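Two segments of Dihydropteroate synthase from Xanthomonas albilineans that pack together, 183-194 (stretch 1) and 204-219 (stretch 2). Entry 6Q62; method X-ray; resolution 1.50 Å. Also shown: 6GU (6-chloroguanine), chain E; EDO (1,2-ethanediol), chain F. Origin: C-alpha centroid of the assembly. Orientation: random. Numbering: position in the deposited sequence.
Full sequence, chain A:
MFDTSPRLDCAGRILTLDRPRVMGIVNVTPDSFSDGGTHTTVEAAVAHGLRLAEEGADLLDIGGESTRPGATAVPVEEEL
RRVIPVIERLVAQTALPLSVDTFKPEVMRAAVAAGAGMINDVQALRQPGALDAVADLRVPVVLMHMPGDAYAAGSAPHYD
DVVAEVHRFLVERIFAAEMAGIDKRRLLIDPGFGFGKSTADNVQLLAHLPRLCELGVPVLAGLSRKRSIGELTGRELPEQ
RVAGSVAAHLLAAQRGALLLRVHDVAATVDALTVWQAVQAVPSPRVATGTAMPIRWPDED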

# COMPACT_ATOMS: atom_id res chain seq x y z
N ASP A 183 20.07 -23.75 -16.97
CA ASP A 183 19.20 -23.19 -18.01
C ASP A 183 18.79 -21.76 -17.64
O ASP A 183 18.40 -21.53 -16.49
CB ASP A 183 17.95 -24.08 -18.20
CG ASP A 183 17.20 -23.81 -19.49
OD1 ASP A 183 16.76 -22.66 -19.69
OD2 ASP A 183 17.06 -24.75 -20.30
N LYS A 184 18.91 -20.80 -18.60
CA LYS A 184 18.54 -19.40 -18.36
C LYS A 184 17.09 -19.27 -17.89
O LYS A 184 16.80 -18.37 -17.11
CB LYS A 184 18.79 -18.52 -19.60
CG LYS A 184 18.89 -17.02 -19.26
CD LYS A 184 18.82 -16.11 -20.47
CE LYS A 184 18.95 -14.66 -20.06
NZ LYS A 184 18.77 -13.75 -21.22
N ARG A 185 16.19 -20.21 -18.29
CA ARG A 185 14.78 -20.19 -17.92
C ARG A 185 14.55 -20.47 -16.44
O ARG A 185 13.43 -20.28 -15.94
CB ARG A 185 13.96 -21.20 -18.77
CG ARG A 185 13.87 -20.79 -20.24
CD ARG A 185 13.36 -21.93 -21.10
NE ARG A 185 14.40 -22.92 -21.40
CZ ARG A 185 14.23 -23.97 -22.20
NH1 ARG A 185 13.06 -24.18 -22.80
NH2 ARG A 185 15.23 -24.81 -22.42
N ARG A 186 15.58 -20.99 -15.75
CA ARG A 186 15.47 -21.32 -14.34
C ARG A 186 16.05 -20.18 -13.47
O ARG A 186 16.08 -20.31 -12.25
CB ARG A 186 16.20 -22.65 -14.06
CG ARG A 186 15.37 -23.88 -14.51
CD ARG A 186 16.04 -25.20 -14.23
NE ARG A 186 15.22 -26.30 -14.73
CZ ARG A 186 15.59 -27.13 -15.69
NH1 ARG A 186 16.79 -27.03 -16.24
NH2 ARG A 186 14.78 -28.11 -16.08
N LEU A 187 16.52 -19.10 -14.07
CA LEU A 187 17.15 -18.02 -13.30
C LEU A 187 16.19 -16.93 -12.91
O LEU A 187 15.31 -16.57 -13.70
CB LEU A 187 18.30 -17.38 -14.09
CG LEU A 187 19.44 -18.30 -14.54
CD1 LEU A 187 20.49 -17.51 -15.32
CD2 LEU A 187 20.10 -19.01 -13.37
N LEU A 188 16.41 -16.32 -11.72
CA LEU A 188 15.72 -15.14 -11.23
C LEU A 188 16.84 -14.26 -10.71
O LEU A 188 17.89 -14.79 -10.32
CB LEU A 188 14.75 -15.44 -10.08
CG LEU A 188 13.55 -16.35 -10.42
CD1 LEU A 188 13.85 -17.78 -10.09
CD2 LEU A 188 12.33 -15.92 -9.63
N ILE A 189 16.64 -12.93 -10.73
CA ILE A 189 17.66 -12.03 -10.18
C ILE A 189 17.04 -11.14 -9.12
O ILE A 189 15.83 -10.96 -9.10
CB ILE A 189 18.42 -11.23 -11.25
CG1 ILE A 189 17.44 -10.34 -12.09
CG2 ILE A 189 19.28 -12.18 -12.10
CD1 ILE A 189 18.13 -9.42 -13.12
N ASP A 190 17.87 -10.59 -8.24
CA ASP A 190 17.36 -9.79 -7.15
C ASP A 190 18.44 -8.75 -6.82
O ASP A 190 19.59 -9.14 -6.58
CB ASP A 190 17.12 -10.74 -5.97
CG ASP A 190 16.59 -10.12 -4.70
OD1 ASP A 190 16.78 -8.90 -4.50
OD2 ASP A 190 16.04 -10.85 -3.89
N PRO A 191 18.09 -7.45 -6.77
CA PRO A 191 19.11 -6.42 -6.44
C PRO A 191 19.62 -6.45 -5.02
O PRO A 191 20.54 -5.69 -4.68
CB PRO A 191 18.40 -5.10 -6.75
CG PRO A 191 16.96 -5.41 -6.52
CD PRO A 191 16.77 -6.82 -7.03
N GLY A 192 18.97 -7.23 -4.17
CA GLY A 192 19.39 -7.37 -2.78
C GLY A 192 19.20 -6.13 -1.95
O GLY A 192 20.17 -5.60 -1.40
N PHE A 193 17.94 -5.64 -1.88
CA PHE A 193 17.69 -4.45 -1.07
C PHE A 193 18.16 -4.65 0.38
O PHE A 193 17.91 -5.71 0.97
CB PHE A 193 16.19 -4.09 -1.09
CG PHE A 193 15.71 -3.62 -2.44
CD1 PHE A 193 16.01 -2.35 -2.89
CD2 PHE A 193 14.86 -4.42 -3.21
CE1 PHE A 193 15.54 -1.90 -4.14
CE2 PHE A 193 14.38 -3.96 -4.45
CZ PHE A 193 14.72 -2.70 -4.91
N GLY A 194 18.89 -3.67 0.91
CA GLY A 194 19.37 -3.70 2.28
C GLY A 194 20.70 -4.40 2.52
O GLY A 194 21.24 -4.30 3.62
N GLN A 204 17.24 4.38 -4.94
CA GLN A 204 17.74 4.45 -6.32
C GLN A 204 17.46 3.15 -7.06
O GLN A 204 16.98 3.18 -8.20
CB GLN A 204 19.26 4.71 -6.35
CG GLN A 204 19.67 6.16 -6.03
CD GLN A 204 19.29 7.15 -7.10
OE1 GLN A 204 19.36 6.88 -8.31
NE2 GLN A 204 18.89 8.33 -6.67
N LEU A 205 17.75 2.00 -6.44
CA LEU A 205 17.53 0.70 -7.08
C LEU A 205 16.08 0.42 -7.34
O LEU A 205 15.75 -0.21 -8.35
CB LEU A 205 18.13 -0.44 -6.23
CG LEU A 205 19.66 -0.55 -6.25
CD1 LEU A 205 20.13 -1.36 -5.08
CD2 LEU A 205 20.16 -1.16 -7.57
N LEU A 206 15.19 0.86 -6.42
CA LEU A 206 13.75 0.68 -6.59
C LEU A 206 13.22 1.59 -7.69
O LEU A 206 12.50 1.14 -8.57
CB LEU A 206 13.00 0.95 -5.27
CG LEU A 206 11.47 0.79 -5.25
CD1 LEU A 206 11.04 -0.55 -5.82
CD2 LEU A 206 10.95 0.91 -3.80
N ALA A 207 13.66 2.86 -7.68
CA ALA A 207 13.22 3.80 -8.71
C ALA A 207 13.67 3.33 -10.11
O ALA A 207 12.91 3.45 -11.06
CB ALA A 207 13.77 5.19 -8.41
N HIS A 208 14.89 2.76 -10.21
CA HIS A 208 15.47 2.29 -11.47
C HIS A 208 15.31 0.79 -11.71
O HIS A 208 15.96 0.24 -12.60
CB HIS A 208 16.94 2.70 -11.58
CG HIS A 208 17.14 4.17 -11.66
ND1 HIS A 208 17.56 4.89 -10.57
CD2 HIS A 208 16.98 5.01 -12.70
CE1 HIS A 208 17.68 6.13 -10.98
NE2 HIS A 208 17.32 6.26 -12.25
N LEU A 209 14.39 0.14 -10.97
CA LEU A 209 14.12 -1.29 -11.14
C LEU A 209 13.79 -1.70 -12.59
O LEU A 209 14.22 -2.78 -13.00
CB LEU A 209 13.04 -1.76 -10.16
CG LEU A 209 13.06 -3.24 -9.79
CD1 LEU A 209 14.35 -3.61 -9.04
CD2 LEU A 209 11.88 -3.59 -8.92
N PRO A 210 13.08 -0.89 -13.42
CA PRO A 210 12.81 -1.33 -14.80
C PRO A 210 14.07 -1.67 -15.59
O PRO A 210 14.02 -2.55 -16.44
CB PRO A 210 12.05 -0.15 -15.40
CG PRO A 210 11.38 0.49 -14.23
CD PRO A 210 12.42 0.41 -13.16
N ARG A 211 15.22 -1.01 -15.29
CA ARG A 211 16.50 -1.24 -15.96
C ARG A 211 17.01 -2.67 -15.72
O ARG A 211 17.65 -3.25 -16.62
CB ARG A 211 17.55 -0.22 -15.48
N LEU A 212 16.74 -3.23 -14.52
CA LEU A 212 17.14 -4.60 -14.19
C LEU A 212 16.21 -5.60 -14.84
O LEU A 212 16.62 -6.74 -15.07
CB LEU A 212 17.11 -4.84 -12.66
CG LEU A 212 18.27 -4.28 -11.84
CD1 LEU A 212 18.07 -4.56 -10.39
CD2 LEU A 212 19.60 -4.84 -12.31
N CYS A 213 14.96 -5.19 -15.13
CA CYS A 213 13.96 -6.08 -15.74
C CYS A 213 14.23 -6.35 -17.22
O CYS A 213 13.59 -7.23 -17.80
CB CYS A 213 12.56 -5.51 -15.51
SG CYS A 213 12.10 -5.45 -13.77
N GLU A 214 15.19 -5.62 -17.80
CA GLU A 214 15.59 -5.75 -19.21
C GLU A 214 16.64 -6.85 -19.46
O GLU A 214 17.09 -7.00 -20.61
CB GLU A 214 16.07 -4.38 -19.74
N LEU A 215 16.96 -7.67 -18.43
CA LEU A 215 17.96 -8.75 -18.54
C LEU A 215 17.35 -10.09 -18.96
O LEU A 215 18.05 -11.10 -19.03
CB LEU A 215 18.79 -8.88 -17.25
CG LEU A 215 19.62 -7.64 -16.86
CD1 LEU A 215 20.45 -7.89 -15.60
CD2 LEU A 215 20.54 -7.21 -18.01
N GLY A 216 16.05 -10.07 -19.28
CA GLY A 216 15.32 -11.24 -19.76
C GLY A 216 15.01 -12.29 -18.72
O GLY A 216 14.61 -13.41 -19.06
N VAL A 217 15.20 -11.94 -17.43
CA VAL A 217 14.96 -12.88 -16.34
C VAL A 217 14.03 -12.25 -15.29
O VAL A 217 14.15 -11.05 -15.04
CB VAL A 217 16.26 -13.48 -15.71
CG1 VAL A 217 17.09 -14.27 -16.74
CG2 VAL A 217 17.11 -12.40 -15.07
N PRO A 218 13.11 -13.02 -14.68
CA PRO A 218 12.23 -12.44 -13.63
C PRO A 218 13.02 -11.83 -12.48
O PRO A 218 14.10 -12.34 -12.10
CB PRO A 218 11.43 -13.63 -13.13
CG PRO A 218 11.56 -14.68 -14.18
CD PRO A 218 12.86 -14.47 -14.86
N VAL A 219 12.47 -10.74 -11.91
CA VAL A 219 13.14 -10.00 -10.84
C VAL A 219 12.37 -10.15 -9.54
O VAL A 219 11.13 -9.99 -9.50
CB VAL A 219 13.30 -8.50 -11.25
CG1 VAL A 219 13.83 -7.62 -10.10
CG2 VAL A 219 14.17 -8.33 -12.50
CL6 6GU E . 15.92 -9.02 -0.26
N1 6GU E . 16.15 -11.25 -1.33
C2 6GU E . 16.45 -12.61 -1.24
N2 6GU E . 16.50 -13.22 -2.41
N3 6GU E . 16.72 -13.30 -0.08
C4 6GU E . 16.70 -12.52 1.06
C5 6GU E . 16.42 -11.13 1.05
C6 6GU E . 16.16 -10.60 -0.18
N7 6GU E . 16.50 -10.64 2.35
C8 6GU E . 16.83 -11.76 3.11
N9 6GU E . 16.95 -12.89 2.37
C1 EDO F . 17.23 -4.26 7.69
O1 EDO F . 16.22 -5.06 8.22
C2 EDO F . 17.63 -4.78 6.32
O2 EDO F . 18.48 -3.84 5.70
O HOH W 1 20.48 -11.65 -20.05

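What ties the two backbones together? A single bridge joins I189 to V219, their CA atoms 5.0 Å apart. I189 N donates to P218 O at 2.9 Å, a nearly straight hydrogen bond, and the same oxygen receives a CA-H...O contact from L188 CA at 3.3 Å. V219 CA returns a similar contact to I189 O, also 3.3 Å. P218, with no backbone N-H to give, serves as acceptor, while its ring packs close to the strand, CD lying 3.4 Å from L187 O.

Which bump fills the hollow beside this bridge? I189 does, and it is the residue most covered by the partner stretch. With chi1 p and chi2 t, its side chain extends so that I189 CD1 sits 3.6 Å from L212 O and 3.7 Å from L215 CD1. Further back, I189 CG1 touches V217 CG2 at 3.6 Å and V219 CG2 at 3.9 Å. The branched valines and the long isoleucine make a close fit, largely apolar, with the L212 carbonyl as the polar atom at the isoleucine tip.

How does the chain stay in contact beyond the strand? P191 points toward stretch 2 and presses its compact ring among leucines: its CB lies 3.7 Å from L212 CD1, and its CG 4.1 Å from L209 CD1. F193 then reaches the helix with one side of its ring, F193 CE1 lying 3.6 Å from L205 CB and 4.0 Å from L206 CB. L206 N meets the ring at its edge.

What closes the exposed end? K184 stretches out fully, chi1 to chi4 all t, laying its CE 3.8 Å from V217 CG1 while the charged tip stays at the solvent. A water accepts from K184 NZ at 3.0 Å and donates to L215 O at 2.7 Å. G216 leaves room here: an ideal CB would lie only 3.3 Å from K184 NZ, and its positive phi also favours glycine.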